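Local coordinates for aspartate aminotransferase (Leishmania major, PDB 4H51), which probably catalyses the pyridoxal-phosphate-dependent transfer of an amino group between aspartate and 2-oxoglutarate, working as a homodimer, at residues Met340-Thr343 with Val344-Leu348; Phe386-Val389 with Ser390-Asn394; Leu312-Leu315 with Ile316-Asn320. One frame throughout, in Å; residues are numbered along the deposited sequence.

The three contacts are local stretches of one chain, and none touches another. Contacts 1 and 2 are on the same side of the chain's centre, with centres about 16 Å apart and nearest atoms about 6 Å apart. Contact 3 lies far away, about 35 Å from contact 1 and 34 Å from contact 2, centre to centre. It closes helix 307-318, directly before the long helix 320-350, whose last turns hold contact 1. Two contacts can be related to the active site: side chains of contact 3 pack on M267, two residues after K265, which carries the pyridoxal phosphate, and contact 2 holds R392, probably the arginine for the substrate's carboxylate, as in relatives.

Contact 1 (Met340-Thr343 with Val344-Leu348); sequences MRRT and VYDEL
R342 bends its side chain forward across D346, one helical turn on, and lies alongside Y345. Its CG is anti to the backbone N (chi1 169°), and bends at the next two torsions bring CD to 3.0 Å from D346 OD2, while NH1 turns to the other carboxylate oxygen. NH1 reaches D346 OD1 at 3.4 Å, a weak hydrogen bond within a salt bridge, and OD1 lies in the guanidinium plane at its edge. The carboxylate plane is turned 46° from that of the guanidinium. NH1 also comes to 3.5 Å from CD2 at the edge of the Y345 ring, the two flat groups standing almost perpendicular. Along the backbone, i to i+4 bonds run from V344 N to M340 O and from D346 N to R342 O. V344 CG2 tucks in 3.2 Å from M340 O.

The stretch belongs to helix 320-350. V344 and T343 pack on helix 400-416, and R342 and Y345 on I361 of helix 359-362. Y345 OH bonds to E358, E347 pairs with R350, and R341 reaches past the helix to the carbonyls of V360, G365 and F367, the last on strand 367-369.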
loop_
_atom_site.group_PDB
_atom_site.type_symbol
_atom_site.label_atom_id
_atom_site.label_comp_id
_atom_site.label_asym_id
_atom_site.label_seq_id
_atom_site.Cartn_x
_atom_site.Cartn_y
_atom_site.Cartn_z
ATOM N N MET B 340 9.000 -32.502 -5.628
ATOM C CA MET B 340 7.895 -32.455 -6.609
ATOM C C MET B 340 8.432 -32.424 -8.053
ATOM O O MET B 340 7.891 -33.078 -8.946
ATOM C CB MET B 340 6.995 -31.225 -6.316
ATOM C CG MET B 340 6.233 -31.329 -4.983
ATOM S SD MET B 340 5.166 -32.780 -4.833
ATOM C CE MET B 340 6.134 -34.041 -3.938
ATOM N N ARG B 341 9.503 -31.693 -8.288
ATOM C CA ARG B 341 10.052 -31.630 -9.652
ATOM C C ARG B 341 10.586 -33.013 -10.051
ATOM O O ARG B 341 10.344 -33.518 -11.146
ATOM C CB ARG B 341 11.178 -30.621 -9.747
ATOM C CG ARG B 341 10.840 -29.192 -9.473
ATOM C CD ARG B 341 12.129 -28.397 -9.468
ATOM N NE ARG B 341 11.874 -26.976 -9.302
ATOM C CZ ARG B 341 11.364 -26.171 -10.230
ATOM N NH1 ARG B 341 11.075 -26.628 -11.445
ATOM N NH2 ARG B 341 11.144 -24.887 -9.938
ATOM N N ARG B 342 11.253 -33.663 -9.102
ATOM C CA ARG B 342 11.818 -34.985 -9.346
ATOM C C ARG B 342 10.692 -35.995 -9.584
ATOM O O ARG B 342 10.782 -36.841 -10.472
ATOM C CB ARG B 342 12.739 -35.399 -8.187
ATOM C CG ARG B 342 13.170 -36.863 -8.195
ATOM C CD ARG B 342 14.017 -37.212 -9.419
ATOM N NE ARG B 342 15.198 -36.346 -9.599
ATOM C CZ ARG B 342 16.113 -36.527 -10.567
ATOM N NH1 ARG B 342 15.994 -37.522 -11.448
ATOM N NH2 ARG B 342 17.159 -35.711 -10.657
ATOM N N THR B 343 9.590 -35.866 -8.848
ATOM C CA THR B 343 8.467 -36.750 -9.063
ATOM C C THR B 343 7.847 -36.614 -10.458
ATOM O O THR B 343 7.483 -37.616 -11.107
ATOM C CB THR B 343 7.371 -36.496 -8.023
ATOM O OG1 THR B 343 7.910 -36.696 -6.702
ATOM C CG2 THR B 343 6.236 -37.412 -8.231
ATOM N N VAL B 344 7.663 -35.373 -10.903
ATOM C CA VAL B 344 7.120 -35.114 -12.243
ATOM C C VAL B 344 8.071 -35.673 -13.292
ATOM O O VAL B 344 7.643 -36.397 -14.217
ATOM C CB VAL B 344 6.927 -33.578 -12.490
ATOM C CG1 VAL B 344 6.461 -33.319 -13.910
ATOM C CG2 VAL B 344 5.960 -33.012 -11.449
ATOM N N TYR B 345 9.348 -35.342 -13.134
ATOM C CA TYR B 345 10.381 -35.708 -14.085
ATOM C C TYR B 345 10.532 -37.221 -14.199
ATOM O O TYR B 345 10.573 -37.726 -15.305
ATOM C CB TYR B 345 11.698 -35.046 -13.731
ATOM C CG TYR B 345 12.875 -35.484 -14.564
ATOM C CD1 TYR B 345 13.015 -35.081 -15.889
ATOM C CD2 TYR B 345 13.873 -36.296 -14.013
ATOM C CE1 TYR B 345 14.106 -35.485 -16.648
ATOM C CE2 TYR B 345 14.953 -36.723 -14.766
ATOM C CZ TYR B 345 15.076 -36.297 -16.074
ATOM O OH TYR B 345 16.154 -36.717 -16.825
ATOM N N ASP B 346 10.549 -37.935 -13.072
ATOM C CA ASP B 346 10.722 -39.404 -13.116
ATOM C C ASP B 346 9.556 -40.061 -13.810
ATOM O O ASP B 346 9.704 -41.097 -14.462
ATOM C CB ASP B 346 10.936 -40.005 -11.709
ATOM C CG ASP B 346 12.303 -39.706 -11.152
ATOM O OD1 ASP B 346 13.246 -39.461 -11.932
ATOM O OD2 ASP B 346 12.460 -39.681 -9.914
ATOM N N GLU B 347 8.384 -39.451 -13.679
ATOM C CA GLU B 347 7.194 -39.968 -14.301
ATOM C C GLU B 347 7.180 -39.664 -15.793
ATOM O O GLU B 347 6.762 -40.512 -16.583
ATOM C CB GLU B 347 5.954 -39.414 -13.615
ATOM C CG GLU B 347 4.620 -39.954 -14.073
ATOM C CD GLU B 347 4.410 -41.450 -13.783
ATOM O OE1 GLU B 347 5.342 -42.126 -13.283
ATOM O OE2 GLU B 347 3.302 -41.940 -14.086
ATOM N N LEU B 348 7.621 -38.468 -16.189
ATOM C CA LEU B 348 7.776 -38.181 -17.624
ATOM C C LEU B 348 8.745 -39.178 -18.283
ATOM O O LEU B 348 8.513 -39.588 -19.407
ATOM C CB LEU B 348 8.266 -36.768 -17.863
ATOM C CG LEU B 348 7.278 -35.684 -17.469
ATOM C CD1 LEU B 348 7.968 -34.298 -17.422
ATOM C CD2 LEU B 348 6.087 -35.694 -18.409
#

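Contact 2 (Phe386-Val389 with Ser390-Asn394); sequences FITV and SGRAN
T388 CG2 approaches the R392 guanidinium obliquely, 4.3 Å from R392 NE. The peptide groups are used in contrasting ways. T388 N lies in the carbonyl plane of R392 and bonds to R392 O at 2.9 Å, whereas G391 N stands well above the carbonyl plane of T388 in its bond to T388 O. The second of these closes a type I turn from T388 to G391. With the first bond one residue further on and G391 at a positive phi of 90°, a conformation suited to glycine, the pattern is a type I turn with a G1 bulge.

Inside the turn sits the hydroxyl of T388. Its chi1 of 78° sets OG1 between the backbone N and carbonyl carbon, facing S390 and R392. There it accepts R392 N at 3.0 Å and shares a hydrogen bond with S390 OG at 2.8 Å, in which either oxygen could be the donor. Behind it, I387 CG2 packs on A393 CB at 3.8 Å, and I387 CB lies over R392 O at 3.4 Å.

Strand 392-394 pairs antiparallel with strand 367-369, and the R392 guanidinium bonds to N201 OD1 and V50 O. Among aspartate aminotransferases of class I, the arginine of the corresponding SGR-x-N sequence receives the substrate's alpha-carboxylate, so R392 probably does so here. On that reading T388 is a second-shell residue: its amide and hydroxyl fix the R392 backbone at two points, R392 O and R392 N, while N201 and V50 orient the guanidinium.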
loop_
_atom_site.group_PDB
_atom_site.type_symbol
_atom_site.label_atom_id
_atom_site.label_comp_id
_atom_site.label_asym_id
_atom_site.label_seq_id
_atom_site.Cartn_x
_atom_site.Cartn_y
_atom_site.Cartn_z
ATOM N N PHE B 386 -4.438 -27.019 -13.857
ATOM C CA PHE B 386 -4.473 -25.581 -14.105
ATOM C C PHE B 386 -3.061 -24.996 -14.054
ATOM O O PHE B 386 -2.600 -24.491 -13.023
ATOM C CB PHE B 386 -5.369 -24.854 -13.105
ATOM C CG PHE B 386 -6.825 -25.250 -13.180
ATOM C CD1 PHE B 386 -7.707 -24.556 -14.012
ATOM C CD2 PHE B 386 -7.311 -26.290 -12.412
ATOM C CE1 PHE B 386 -9.042 -24.900 -14.071
ATOM C CE2 PHE B 386 -8.643 -26.630 -12.455
ATOM C CZ PHE B 386 -9.516 -25.935 -13.301
ATOM N N ILE B 387 -2.398 -25.122 -15.181
ATOM C CA ILE B 387 -1.200 -24.330 -15.494
ATOM C C ILE B 387 -1.604 -23.105 -16.331
ATOM O O ILE B 387 -2.726 -23.064 -16.876
ATOM C CB ILE B 387 -0.162 -25.194 -16.241
ATOM C CG1 ILE B 387 -0.674 -25.632 -17.597
ATOM C CG2 ILE B 387 0.178 -26.436 -15.425
ATOM C CD1 ILE B 387 0.308 -26.447 -18.369
ATOM N N THR B 388 -0.712 -22.123 -16.491
ATOM C CA THR B 388 -1.026 -21.027 -17.396
ATOM C C THR B 388 -0.950 -21.418 -18.877
ATOM O O THR B 388 -0.334 -22.426 -19.284
ATOM C CB THR B 388 -0.138 -19.797 -17.164
ATOM O OG1 THR B 388 1.173 -20.035 -17.759
ATOM C CG2 THR B 388 -0.016 -19.502 -15.651
ATOM N N VAL B 389 -1.569 -20.566 -19.703
ATOM C CA VAL B 389 -1.555 -20.748 -21.134
ATOM C C VAL B 389 -0.138 -20.670 -21.745
ATOM O O VAL B 389 0.108 -21.186 -22.815
ATOM C CB VAL B 389 -2.528 -19.763 -21.839
ATOM C CG1 VAL B 389 -3.943 -20.000 -21.355
ATOM C CG2 VAL B 389 -2.146 -18.320 -21.604
ATOM N N SER B 390 0.784 -20.034 -21.044
ATOM C CA SER B 390 2.214 -20.005 -21.449
ATOM C C SER B 390 3.055 -21.201 -20.965
ATOM O O SER B 390 4.263 -21.292 -21.228
ATOM C CB SER B 390 2.845 -18.705 -20.962
ATOM O OG SER B 390 2.735 -18.565 -19.540
ATOM N N GLY B 391 2.410 -22.107 -20.252
ATOM C CA GLY B 391 3.036 -23.320 -19.762
ATOM C C GLY B 391 3.679 -23.202 -18.390
ATOM O O GLY B 391 4.457 -24.057 -18.008
ATOM N N ARG B 392 3.348 -22.159 -17.639
ATOM C CA ARG B 392 3.861 -22.003 -16.281
ATOM C C ARG B 392 3.092 -22.806 -15.264
ATOM O O ARG B 392 1.860 -22.703 -15.193
ATOM C CB ARG B 392 3.822 -20.522 -15.827
ATOM C CG ARG B 392 4.709 -20.311 -14.616
ATOM C CD ARG B 392 4.633 -18.916 -13.995
ATOM N NE ARG B 392 3.401 -18.719 -13.225
ATOM C CZ ARG B 392 3.021 -17.562 -12.661
ATOM N NH1 ARG B 392 3.777 -16.483 -12.787
ATOM N NH2 ARG B 392 1.873 -17.493 -11.963
ATOM N N ALA B 393 3.815 -23.547 -14.433
ATOM C CA ALA B 393 3.230 -24.396 -13.413
ATOM C C ALA B 393 3.881 -24.048 -12.100
ATOM O O ALA B 393 5.097 -23.998 -12.033
ATOM C CB ALA B 393 3.480 -25.893 -13.726
ATOM N N ASN B 394 3.076 -23.801 -11.065
ATOM C CA ASN B 394 3.568 -23.677 -9.702
ATOM C C ASN B 394 3.869 -25.045 -9.166
ATOM O O ASN B 394 2.995 -25.741 -8.725
ATOM C CB ASN B 394 2.533 -22.973 -8.820
ATOM C CG ASN B 394 2.937 -22.939 -7.386
ATOM O OD1 ASN B 394 4.127 -23.018 -7.078
ATOM N ND2 ASN B 394 1.942 -22.902 -6.474
#

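Contact 3 (Leu312-Leu315 with Ile316-Asn320)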
loop_
_atom_site.group_PDB
_atom_site.type_symbol
_atom_site.label_atom_id
_atom_site.label_comp_id
_atom_site.label_asym_id
_atom_site.label_seq_id
_atom_site.Cartn_x
_atom_site.Cartn_y
_atom_site.Cartn_z
ATOM N N LEU B 312 6.149 -8.812 12.248
ATOM C CA LEU B 312 6.391 -10.240 12.217
ATOM C C LEU B 312 7.792 -10.575 11.653
ATOM O O LEU B 312 8.573 -11.336 12.245
ATOM C CB LEU B 312 5.325 -10.984 11.395
ATOM C CG LEU B 312 3.892 -11.103 11.959
ATOM C CD1 LEU B 312 2.918 -11.619 10.891
ATOM C CD2 LEU B 312 3.863 -11.987 13.226
ATOM N N ALA B 313 8.096 -10.007 10.497
ATOM C CA ALA B 313 9.366 -10.283 9.816
ATOM C C ALA B 313 10.534 -9.788 10.620
ATOM O O ALA B 313 11.582 -10.436 10.737
ATOM C CB ALA B 313 9.375 -9.638 8.453
ATOM N N HIS B 314 10.392 -8.615 11.211
ATOM C CA HIS B 314 11.474 -8.140 12.069
ATOM C C HIS B 314 11.807 -9.092 13.206
ATOM O O HIS B 314 13.003 -9.377 13.487
ATOM C CB HIS B 314 11.172 -6.770 12.662
ATOM C CG HIS B 314 12.236 -6.341 13.619
ATOM N ND1 HIS B 314 12.052 -6.324 14.954
ATOM C CD2 HIS B 314 13.586 -6.061 13.405
ATOM C CE1 HIS B 314 13.197 -5.971 15.561
ATOM N NE2 HIS B 314 14.141 -5.798 14.613
ATOM N N LEU B 315 10.765 -9.576 13.888
ATOM C CA LEU B 315 10.944 -10.521 14.991
ATOM C C LEU B 315 11.669 -11.775 14.536
ATOM O O LEU B 315 12.603 -12.247 15.238
ATOM C CB LEU B 315 9.614 -10.897 15.678
ATOM C CG LEU B 315 9.018 -10.001 16.764
ATOM C CD1 LEU B 315 7.759 -10.702 17.301
ATOM C CD2 LEU B 315 9.969 -9.753 17.953
ATOM N N ILE B 316 11.272 -12.298 13.376
ATOM C CA ILE B 316 11.841 -13.527 12.827
ATOM C C ILE B 316 13.309 -13.314 12.374
ATOM O O ILE B 316 14.151 -14.165 12.566
ATOM C CB ILE B 316 10.977 -14.061 11.656
ATOM C CG1 ILE B 316 9.589 -14.535 12.207
ATOM C CG2 ILE B 316 11.756 -15.127 10.839
ATOM C CD1 ILE B 316 8.499 -14.713 11.165
ATOM N N LEU B 317 13.600 -12.165 11.789
ATOM C CA LEU B 317 14.951 -11.838 11.344
ATOM C C LEU B 317 15.916 -11.550 12.501
ATOM O O LEU B 317 17.095 -11.917 12.417
ATOM C CB LEU B 317 14.908 -10.615 10.430
ATOM C CG LEU B 317 14.236 -10.849 9.095
ATOM C CD1 LEU B 317 14.239 -9.578 8.218
ATOM C CD2 LEU B 317 14.869 -11.991 8.302
ATOM N N SER B 318 15.435 -10.886 13.540
ATOM C CA SER B 318 16.324 -10.358 14.587
ATOM C C SER B 318 16.505 -11.320 15.737
ATOM O O SER B 318 17.550 -11.308 16.373
ATOM C CB SER B 318 15.786 -9.053 15.116
ATOM O OG SER B 318 14.499 -9.225 15.640
ATOM N N ASN B 319 15.474 -12.107 16.032
ATOM C CA ASN B 319 15.530 -13.071 17.150
ATOM C C ASN B 319 16.352 -14.304 16.748
ATOM O O ASN B 319 16.097 -14.970 15.764
ATOM C CB ASN B 319 14.137 -13.446 17.580
ATOM C CG ASN B 319 14.120 -14.416 18.738
ATOM O OD1 ASN B 319 14.164 -15.622 18.530
ATOM N ND2 ASN B 319 14.024 -13.886 19.972
ATOM N N ASN B 320 17.390 -14.589 17.506
ATOM C CA ASN B 320 18.345 -15.630 17.082
ATOM C C ASN B 320 17.753 -16.986 16.787
ATOM O O ASN B 320 18.105 -17.622 15.761
ATOM C CB ASN B 320 19.431 -15.779 18.149
ATOM C CG ASN B 320 20.267 -14.533 18.254
ATOM O OD1 ASN B 320 20.318 -13.736 17.290
ATOM N ND2 ASN B 320 20.877 -14.311 19.430
#
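S318 OG lies over one face of the H314 imidazole, 3.5 Å from CE1 and displaced toward the rim of the ring. S318 CB makes a CH-pi contact with the same face, 4.1 Å from the ring centroid and 29° off the normal.

Hydrogen bonding concentrates on the H314 carbonyl. H314 O accepts S318 OG at 2.6 Å and S318 N at 2.9 Å, the two donors coming from opposite faces of the carbonyl plane. A chi1 of 59° swings OG back along the helix and lets the serine hydroxyl bond to the carbonyl one turn earlier. The surrounding rungs are ordinary helical ones, I316 N to L312 O and L317 N to A313 O, and the last, N319 N to L315 O, is 3.0 Å long.

N319 is the first residue to leave the helical conformation of helix 307-318 and at the same time the N-cap of helix 320-350, its OD1 capping L322 N. In this fold that long helix runs from the large, cofactor-binding domain to the small one.

Two side-chain carbons lie against carbonyl oxygens one turn back, I316 CG1 3.4 Å from L312 O and L317 CG 3.1 Å from A313 O. Apolar packing reaches beyond the stretch: I316 and L317 both touch M267 and W326, L315 packs on L74 of helix 65-76, and L312 packs on Y81 of the second subunit.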